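Local coordinates for cell envelope-related transcriptional attenuator domain-containing protein (PDB 3OKZ), which belongs to the LytR/CpsA/Psr family and probably attaches polysaccharides from a lipid carrier to the streptococcal cell wall, although its own activity is not established, at residues A[65-70]-A[289-294]; A[128-133]-A[158-163]. All coordinates share one frame; numbering follows the deposited sequence.

Contact 1: A[65-70]-A[289-294]; sequences DVLIKL and SAILYE
Ile68 lays CG1 against the methyl of Ala290 (Ile68 CG1 to Ala290 CB 3.4 Å), and at this point the two backbones come close. Ile68 CA is 3.9 Å from Ala290 CA. A backbone hydrogen bond flanks the pair on either side. Ile291 N gives its hydrogen to Leu67 O at 3.2 Å, and Lys69 N gives its own to Ser289 O at 2.9 Å; both are moderately bent, 156° at the hydrogen, with the donors tilted out of the carbonyl planes. Close packing continues through Leu67. With CG anti to the backbone N (chi1 -172°), Leu67 CD2 reaches Ile291 CB at 3.6 Å, and the two side chains run obliquely to each other, while CD1 of Ile291 folds back over the main chain to 3.6 Å from Lys69 N. CD1 of Ile68 runs on to the hydroxyl of Ser289, 3.7 Å from OG, and the same side chain rests on Thr100 and Leu104 of helix 93-105. The solvent side is looser: Lys69 starts beside Ser289 O, but its chain, extended until a bend at the last torsion, leads the amine away to a weak hydrogen bond with Gly80 O. Strand 67-69 also pairs with strand 82-84. An isolated beta bridge thus fastens 289-294 to a two-stranded antiparallel sheet, just ahead of Leu292, the N-cap of helix 293-296.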
ATOM      1  N   ASP A  65      -5.428   3.500  10.075  1.00 27.26           N
ATOM      2  CA  ASP A  65      -6.259   4.099  11.119  1.00 22.51           C
ATOM      3  C   ASP A  65      -6.742   5.521  10.806  1.00 19.61           C
ATOM      4  O   ASP A  65      -7.406   6.155  11.622  1.00 23.00           O
ATOM      5  CB  ASP A  65      -5.503   4.073  12.463  1.00 23.41           C
ATOM      6  CG  ASP A  65      -5.391   2.657  13.056  1.00 31.65           C
ATOM      7  OD1 ASP A  65      -4.614   2.463  14.020  1.00 34.64           O
ATOM      8  OD2 ASP A  65      -6.083   1.736  12.570  1.00 24.60           O
ATOM      9  N   VAL A  66      -6.416   6.017   9.619  1.00 22.27           N
ATOM     10  CA  VAL A  66      -6.834   7.354   9.203  1.00 22.00           C
ATOM     11  C   VAL A  66      -8.362   7.470   9.178  1.00 20.71           C
ATOM     12  O   VAL A  66      -9.052   6.604   8.632  1.00 12.88           O
ATOM     13  CB  VAL A  66      -6.251   7.683   7.814  1.00 16.76           C
ATOM     14  CG1 VAL A  66      -6.951   8.879   7.210  1.00 19.64           C
ATOM     15  CG2 VAL A  66      -4.768   7.971   7.952  1.00 10.35           C
ATOM     16  N   LEU A  67      -8.891   8.533   9.778  1.00 27.64           N
ATOM     17  CA  LEU A  67     -10.340   8.746   9.831  1.00 17.13           C
ATOM     18  C   LEU A  67     -10.834   9.286   8.499  1.00 23.56           C
ATOM     19  O   LEU A  67     -10.446  10.383   8.090  1.00 39.67           O
ATOM     20  CB  LEU A  67     -10.680   9.740  10.943  1.00  8.23           C
ATOM     21  CG  LEU A  67     -12.142   9.967  11.297  1.00 10.35           C
ATOM     22  CD1 LEU A  67     -12.770   8.672  11.790  1.00  6.94           C
ATOM     23  CD2 LEU A  67     -12.218  11.036  12.356  1.00 26.10           C
ATOM     24  N   ILE A  68     -11.704   8.537   7.831  1.00 24.98           N
ATOM     25  CA  ILE A  68     -12.198   8.967   6.528  1.00 19.81           C
ATOM     26  C   ILE A  68     -13.677   8.649   6.302  1.00 27.47           C
ATOM     27  O   ILE A  68     -14.226   7.740   6.921  1.00 32.14           O
ATOM     28  CB  ILE A  68     -11.365   8.293   5.394  1.00  6.62           C
ATOM     29  CG1 ILE A  68     -11.190   9.255   4.215  1.00 11.88           C
ATOM     30  CG2 ILE A  68     -12.077   7.043   4.886  1.00  6.73           C
ATOM     31  CD1 ILE A  68     -10.254   8.733   3.151  1.00 11.28           C
ATOM     32  N   LYS A  69     -14.317   9.403   5.414  1.00 32.23           N
ATOM     33  CA  LYS A  69     -15.718   9.170   5.074  1.00 28.74           C
ATOM     34  C   LYS A  69     -15.698   8.222   3.881  1.00 38.66           C
ATOM     35  O   LYS A  69     -15.561   8.654   2.735  1.00 41.43           O
ATOM     36  CB  LYS A  69     -16.401  10.483   4.683  1.00 28.74           C
ATOM     37  CG  LYS A  69     -17.811  10.335   4.128  1.00 40.79           C
ATOM     38  CD  LYS A  69     -18.358  11.699   3.720  1.00 47.86           C
ATOM     39  CE  LYS A  69     -19.789  11.617   3.206  1.00 50.02           C
ATOM     40  NZ  LYS A  69     -20.733  11.042   4.218  1.00 45.68           N
ATOM     41  N   LEU A  70     -15.819   6.928   4.154  1.00 37.92           N
ATOM     42  CA  LEU A  70     -15.782   5.929   3.097  1.00 27.91           C
ATOM     43  C   LEU A  70     -16.528   6.313   1.838  1.00 33.43           C
ATOM     44  O   LEU A  70     -17.658   6.784   1.896  1.00 44.03           O
ATOM     45  CB  LEU A  70     -16.356   4.608   3.584  1.00 14.19           C
ATOM     46  CG  LEU A  70     -15.776   4.022   4.859  1.00 18.65           C
ATOM     47  CD1 LEU A  70     -16.400   2.642   5.089  1.00 24.02           C
ATOM     48  CD2 LEU A  70     -14.256   3.938   4.737  1.00 13.49           C
ATOM     49  N   SER A 289     -11.979  13.320   1.263  1.00 18.82           N
ATOM     50  CA  SER A 289     -13.151  12.723   1.897  1.00 26.03           C
ATOM     51  C   SER A 289     -12.816  12.376   3.338  1.00 24.25           C
ATOM     52  O   SER A 289     -13.640  11.837   4.070  1.00 21.37           O
ATOM     53  CB  SER A 289     -13.597  11.472   1.137  1.00 28.82           C
ATOM     54  OG  SER A 289     -12.503  10.607   0.890  1.00 36.28           O
ATOM     55  N   ALA A 290     -11.595  12.707   3.740  1.00 31.84           N
ATOM     56  CA  ALA A 290     -11.135  12.420   5.088  1.00 34.77           C
ATOM     57  C   ALA A 290     -11.460  13.557   6.034  1.00 32.04           C
ATOM     58  O   ALA A 290     -11.544  14.715   5.632  1.00 28.83           O
ATOM     59  CB  ALA A 290      -9.629  12.142   5.092  1.00 27.08           C
ATOM     60  N   ILE A 291     -11.635  13.194   7.298  1.00 23.65           N
ATOM     61  CA  ILE A 291     -11.959  14.121   8.360  1.00 19.93           C
ATOM     62  C   ILE A 291     -10.704  14.881   8.752  1.00 18.17           C
ATOM     63  O   ILE A 291      -9.743  14.297   9.236  1.00 26.50           O
ATOM     64  CB  ILE A 291     -12.511  13.351   9.572  1.00 23.52           C
ATOM     65  CG1 ILE A 291     -13.869  12.748   9.222  1.00 20.30           C
ATOM     66  CG2 ILE A 291     -12.659  14.273  10.764  1.00 28.13           C
ATOM     67  CD1 ILE A 291     -13.835  11.804   8.045  1.00 28.11           C
ATOM     68  N   LEU A 292     -10.701  16.184   8.534  1.00 24.65           N
ATOM     69  CA  LEU A 292      -9.533  16.973   8.871  1.00 21.64           C
ATOM     70  C   LEU A 292      -9.470  17.345  10.347  1.00 24.44           C
ATOM     71  O   LEU A 292     -10.493  17.484  11.033  1.00 20.31           O
ATOM     72  CB  LEU A 292      -9.484  18.221   7.998  1.00 19.00           C
ATOM     73  CG  LEU A 292      -9.460  17.884   6.504  1.00 21.04           C
ATOM     74  CD1 LEU A 292      -9.617  19.161   5.713  1.00 26.37           C
ATOM     75  CD2 LEU A 292      -8.147  17.166   6.124  1.00 17.78           C
ATOM     76  N   TYR A 293      -8.244  17.503  10.822  1.00 22.77           N
ATOM     77  CA  TYR A 293      -7.972  17.820  12.217  1.00 23.44           C
ATOM     78  C   TYR A 293      -8.617  19.107  12.667  1.00 28.24           C
ATOM     79  O   TYR A 293      -9.032  19.212  13.816  1.00 25.99           O
ATOM     80  CB  TYR A 293      -6.456  17.882  12.434  1.00 25.54           C
ATOM     81  CG  TYR A 293      -6.010  18.188  13.844  1.00 17.60           C
ATOM     82  CD1 TYR A 293      -5.781  19.496  14.259  1.00 15.00           C
ATOM     83  CD2 TYR A 293      -5.770  17.157  14.757  1.00 25.90           C
ATOM     84  CE1 TYR A 293      -5.313  19.774  15.549  1.00 22.33           C
ATOM     85  CE2 TYR A 293      -5.303  17.426  16.049  1.00 26.67           C
ATOM     86  CZ  TYR A 293      -5.074  18.734  16.436  1.00 29.10           C
ATOM     87  OH  TYR A 293      -4.582  18.997  17.696  1.00 26.71           O
ATOM     88  N   GLU A 294      -8.716  20.072  11.758  1.00 34.50           N
ATOM     89  CA  GLU A 294      -9.290  21.374  12.080  1.00 36.87           C
ATOM     90  C   GLU A 294     -10.804  21.384  12.116  1.00 28.90           C
ATOM     91  O   GLU A 294     -11.396  22.004  12.985  1.00 29.85           O
ATOM     92  CB  GLU A 294      -8.810  22.436  11.088  1.00 44.91           C
ATOM     93  CG  GLU A 294      -7.313  22.749  11.127  1.00 40.79           C
ATOM     94  CD  GLU A 294      -6.439  21.693  10.450  1.00 36.69           C
ATOM     95  OE1 GLU A 294      -5.212  21.893  10.365  1.00 37.55           O
ATOM     96  OE2 GLU A 294      -6.973  20.661  10.001  1.00 34.19           O
TER

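Contact 2: A[128-133]-A[158-163]; sequences GGITVT and HKINGE
Lys159 reaches across to the loop just before strand 130-134, where helix 117-126 ends, and its NZ donates to Gly128 O in a long hydrogen bond of 3.3 Å. The first half of the chain is extended; turns at chi3 (-69°) and chi4 (-59°) then bring the amine to that carbonyl. Gly128 is the C-prime residue of the Schellman motif that closes the helix. A water accepts from the same NZ at 2.7 Å and is also hydrogen-bonded to Thr131 OG1, 3.2 Å away; that hydroxyl lies against CA and CB of Lys159. Ile130 with Ile160, and Val132 with His158, are antiparallel hydrogen-bonded pairs, Val132 N lying 3.0 Å from His158 O. On the other face Ile160 reaches across to both neighbours: Ile160 CG1 lies 4.0 Å from Ile130 CG1, and Ile160 CD1 meets Val132 CG2 at 3.6 Å, Val132 and Ile160 crossing at about a right angle. Ile130 extends this apolar patch onto Val189 and Val193 of helix 178-200, while Lys192 of the same helix binds Thr131 O. On the Lys159 face of this two-stranded antiparallel sheet, the ammonium probably complements the partial negative charge at the C-terminal end of helix 117-126.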
ATOM      1  N   GLY A 128      14.949 -15.636  -4.394  1.00  0.99           N
ATOM      2  CA  GLY A 128      15.968 -16.187  -3.519  1.00  7.63           C
ATOM      3  C   GLY A 128      16.080 -15.493  -2.174  1.00 16.25           C
ATOM      4  O   GLY A 128      17.177 -15.311  -1.647  1.00 30.60           O
ATOM      5  N   GLY A 129      14.939 -15.090  -1.625  1.00 10.30           N
ATOM      6  CA  GLY A 129      14.912 -14.430  -0.328  1.00 11.91           C
ATOM      7  C   GLY A 129      15.583 -13.075  -0.270  1.00 16.27           C
ATOM      8  O   GLY A 129      16.232 -12.649  -1.229  1.00 24.14           O
ATOM      9  N   ILE A 130      15.413 -12.389   0.857  1.00 10.86           N
ATOM     10  CA  ILE A 130      16.024 -11.073   1.045  1.00  5.40           C
ATOM     11  C   ILE A 130      16.723 -10.970   2.391  1.00  9.47           C
ATOM     12  O   ILE A 130      16.488 -11.790   3.302  1.00 10.63           O
ATOM     13  CB  ILE A 130      15.005  -9.950   0.989  1.00  3.07           C
ATOM     14  CG1 ILE A 130      14.041 -10.074   2.170  1.00  0.01           C
ATOM     15  CG2 ILE A 130      14.282  -9.968  -0.351  1.00  7.91           C
ATOM     16  CD1 ILE A 130      13.041  -8.943   2.248  1.00  2.65           C
ATOM     17  N   THR A 131      17.560  -9.935   2.500  1.00 15.14           N
ATOM     18  CA  THR A 131      18.355  -9.648   3.689  1.00 12.65           C
ATOM     19  C   THR A 131      17.869  -8.417   4.446  1.00 11.08           C
ATOM     20  O   THR A 131      17.851  -7.323   3.890  1.00 26.13           O
ATOM     21  CB  THR A 131      19.835  -9.430   3.280  1.00 11.82           C
ATOM     22  OG1 THR A 131      20.400 -10.685   2.893  1.00 25.21           O
ATOM     23  CG2 THR A 131      20.654  -8.844   4.417  1.00  0.40           C
ATOM     24  N   VAL A 132      17.472  -8.600   5.710  1.00 14.54           N
ATOM     25  CA  VAL A 132      17.021  -7.487   6.553  1.00 23.75           C
ATOM     26  C   VAL A 132      17.731  -7.505   7.896  1.00 24.79           C
ATOM     27  O   VAL A 132      18.200  -8.549   8.344  1.00 29.98           O
ATOM     28  CB  VAL A 132      15.504  -7.521   6.853  1.00  6.61           C
ATOM     29  CG1 VAL A 132      14.711  -7.279   5.577  1.00  5.40           C
ATOM     30  CG2 VAL A 132      15.131  -8.840   7.529  1.00  2.56           C
ATOM     31  N   THR A 133      17.775  -6.343   8.542  1.00 21.86           N
ATOM     32  CA  THR A 133      18.433  -6.190   9.840  1.00 15.75           C
ATOM     33  C   THR A 133      17.431  -5.912  10.969  1.00 11.11           C
ATOM     34  O   THR A 133      16.681  -4.935  10.917  1.00  7.98           O
ATOM     35  CB  THR A 133      19.458  -5.023   9.800  1.00 29.30           C
ATOM     36  OG1 THR A 133      20.389  -5.231   8.726  1.00 33.73           O
ATOM     37  CG2 THR A 133      20.206  -4.925  11.116  1.00 17.76           C
ATOM     38  N   HIS A 158      20.230 -10.874   8.473  1.00 35.11           N
ATOM     39  CA  HIS A 158      20.035 -12.229   7.976  1.00 28.55           C
ATOM     40  C   HIS A 158      19.282 -12.219   6.661  1.00 34.63           C
ATOM     41  O   HIS A 158      18.528 -11.283   6.363  1.00 37.51           O
ATOM     42  CB  HIS A 158      19.203 -13.077   8.938  1.00 28.55           C
ATOM     43  CG  HIS A 158      19.619 -12.981  10.368  1.00 34.57           C
ATOM     44  ND1 HIS A 158      19.422 -11.846  11.122  1.00 39.38           N
ATOM     45  CD2 HIS A 158      20.198 -13.885  11.188  1.00 39.55           C
ATOM     46  CE1 HIS A 158      19.861 -12.055  12.348  1.00 40.43           C
ATOM     47  NE2 HIS A 158      20.337 -13.285  12.415  1.00 40.43           N
ATOM     48  N   LYS A 159      19.499 -13.267   5.873  1.00 32.34           N
ATOM     49  CA  LYS A 159      18.779 -13.418   4.629  1.00 32.70           C
ATOM     50  C   LYS A 159      17.570 -14.222   5.085  1.00 26.99           C
ATOM     51  O   LYS A 159      17.706 -15.366   5.518  1.00 31.66           O
ATOM     52  CB  LYS A 159      19.582 -14.226   3.604  1.00 40.92           C
ATOM     53  CG  LYS A 159      18.699 -14.825   2.491  1.00 52.13           C
ATOM     54  CD  LYS A 159      19.502 -15.583   1.448  1.00 57.73           C
ATOM     55  CE  LYS A 159      20.355 -14.637   0.625  1.00 60.21           C
ATOM     56  NZ  LYS A 159      19.508 -13.632  -0.071  1.00 65.93           N
ATOM     57  N   ILE A 160      16.392 -13.626   5.021  1.00 19.28           N
ATOM     58  CA  ILE A 160      15.220 -14.352   5.455  1.00 25.81           C
ATOM     59  C   ILE A 160      14.422 -14.884   4.263  1.00 23.28           C
ATOM     60  O   ILE A 160      14.724 -14.557   3.115  1.00 22.00           O
ATOM     61  CB  ILE A 160      14.331 -13.456   6.327  1.00 25.69           C
ATOM     62  CG1 ILE A 160      13.918 -12.214   5.546  1.00 21.95           C
ATOM     63  CG2 ILE A 160      15.083 -13.056   7.594  1.00 18.15           C
ATOM     64  CD1 ILE A 160      12.912 -11.352   6.276  1.00 26.14           C
ATOM     65  N   ASN A 161      13.423 -15.720   4.538  1.00 20.01           N
ATOM     66  CA  ASN A 161      12.574 -16.272   3.489  1.00 14.72           C
ATOM     67  C   ASN A 161      11.215 -15.563   3.475  1.00  9.20           C
ATOM     68  O   ASN A 161      10.985 -14.606   4.216  1.00 14.67           O
ATOM     69  CB  ASN A 161      12.348 -17.774   3.696  1.00 26.50           C
ATOM     70  CG  ASN A 161      11.533 -18.081   4.950  1.00 28.54           C
ATOM     71  OD1 ASN A 161      12.083 -18.238   6.034  1.00 15.67           O
ATOM     72  ND2 ASN A 161      10.215 -18.158   4.800  1.00 35.01           N
ATOM     73  N   GLY A 162      10.327 -16.044   2.613  1.00  3.97           N
ATOM     74  CA  GLY A 162       8.996 -15.478   2.504  1.00  6.23           C
ATOM     75  C   GLY A 162       8.265 -15.464   3.827  1.00 11.17           C
ATOM     76  O   GLY A 162       7.822 -14.415   4.270  1.00 25.46           O
ATOM     77  N   GLU A 163       8.160 -16.626   4.464  1.00 17.02           N
ATOM     78  CA  GLU A 163       7.477 -16.768   5.756  1.00 28.29           C
ATOM     79  C   GLU A 163       8.003 -15.755   6.780  1.00 30.72           C
ATOM     80  O   GLU A 163       7.230 -15.063   7.440  1.00 24.56           O
ATOM     81  CB  GLU A 163       7.668 -18.195   6.288  1.00 39.12           C
ATOM     82  CG  GLU A 163       6.395 -18.925   6.729  1.00 47.16           C
ATOM     83  CD  GLU A 163       5.405 -19.194   5.595  1.00 47.93           C
ATOM     84  OE1 GLU A 163       4.405 -18.450   5.475  1.00 42.20           O
ATOM     85  OE2 GLU A 163       5.621 -20.157   4.825  1.00 49.56           O
TER
HETATM   86  O   HOH W   1      19.750 -10.924  -0.242  1.00  2.35           O

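In the fold
Contact 2 is nested along the chain inside the loop closed by contact 1, yet the two lie on opposite sides of the chain's centre. Their centres are 36 Å apart and their nearest atoms about 22 Å, with no touch between them. Contact 1 bridges onto one two-stranded antiparallel sheet and contact 2 forms another, both separate from the seven-stranded mixed sheet. Contact 1 is close to an outermost strand of that sheet, 258-261, through the backbone bond of Leu67 with Gln260, whereas contact 2 leans on helix 178-200. Contact 1 joins parts 219 residues apart in sequence, contact 2 parts only 25 residues apart.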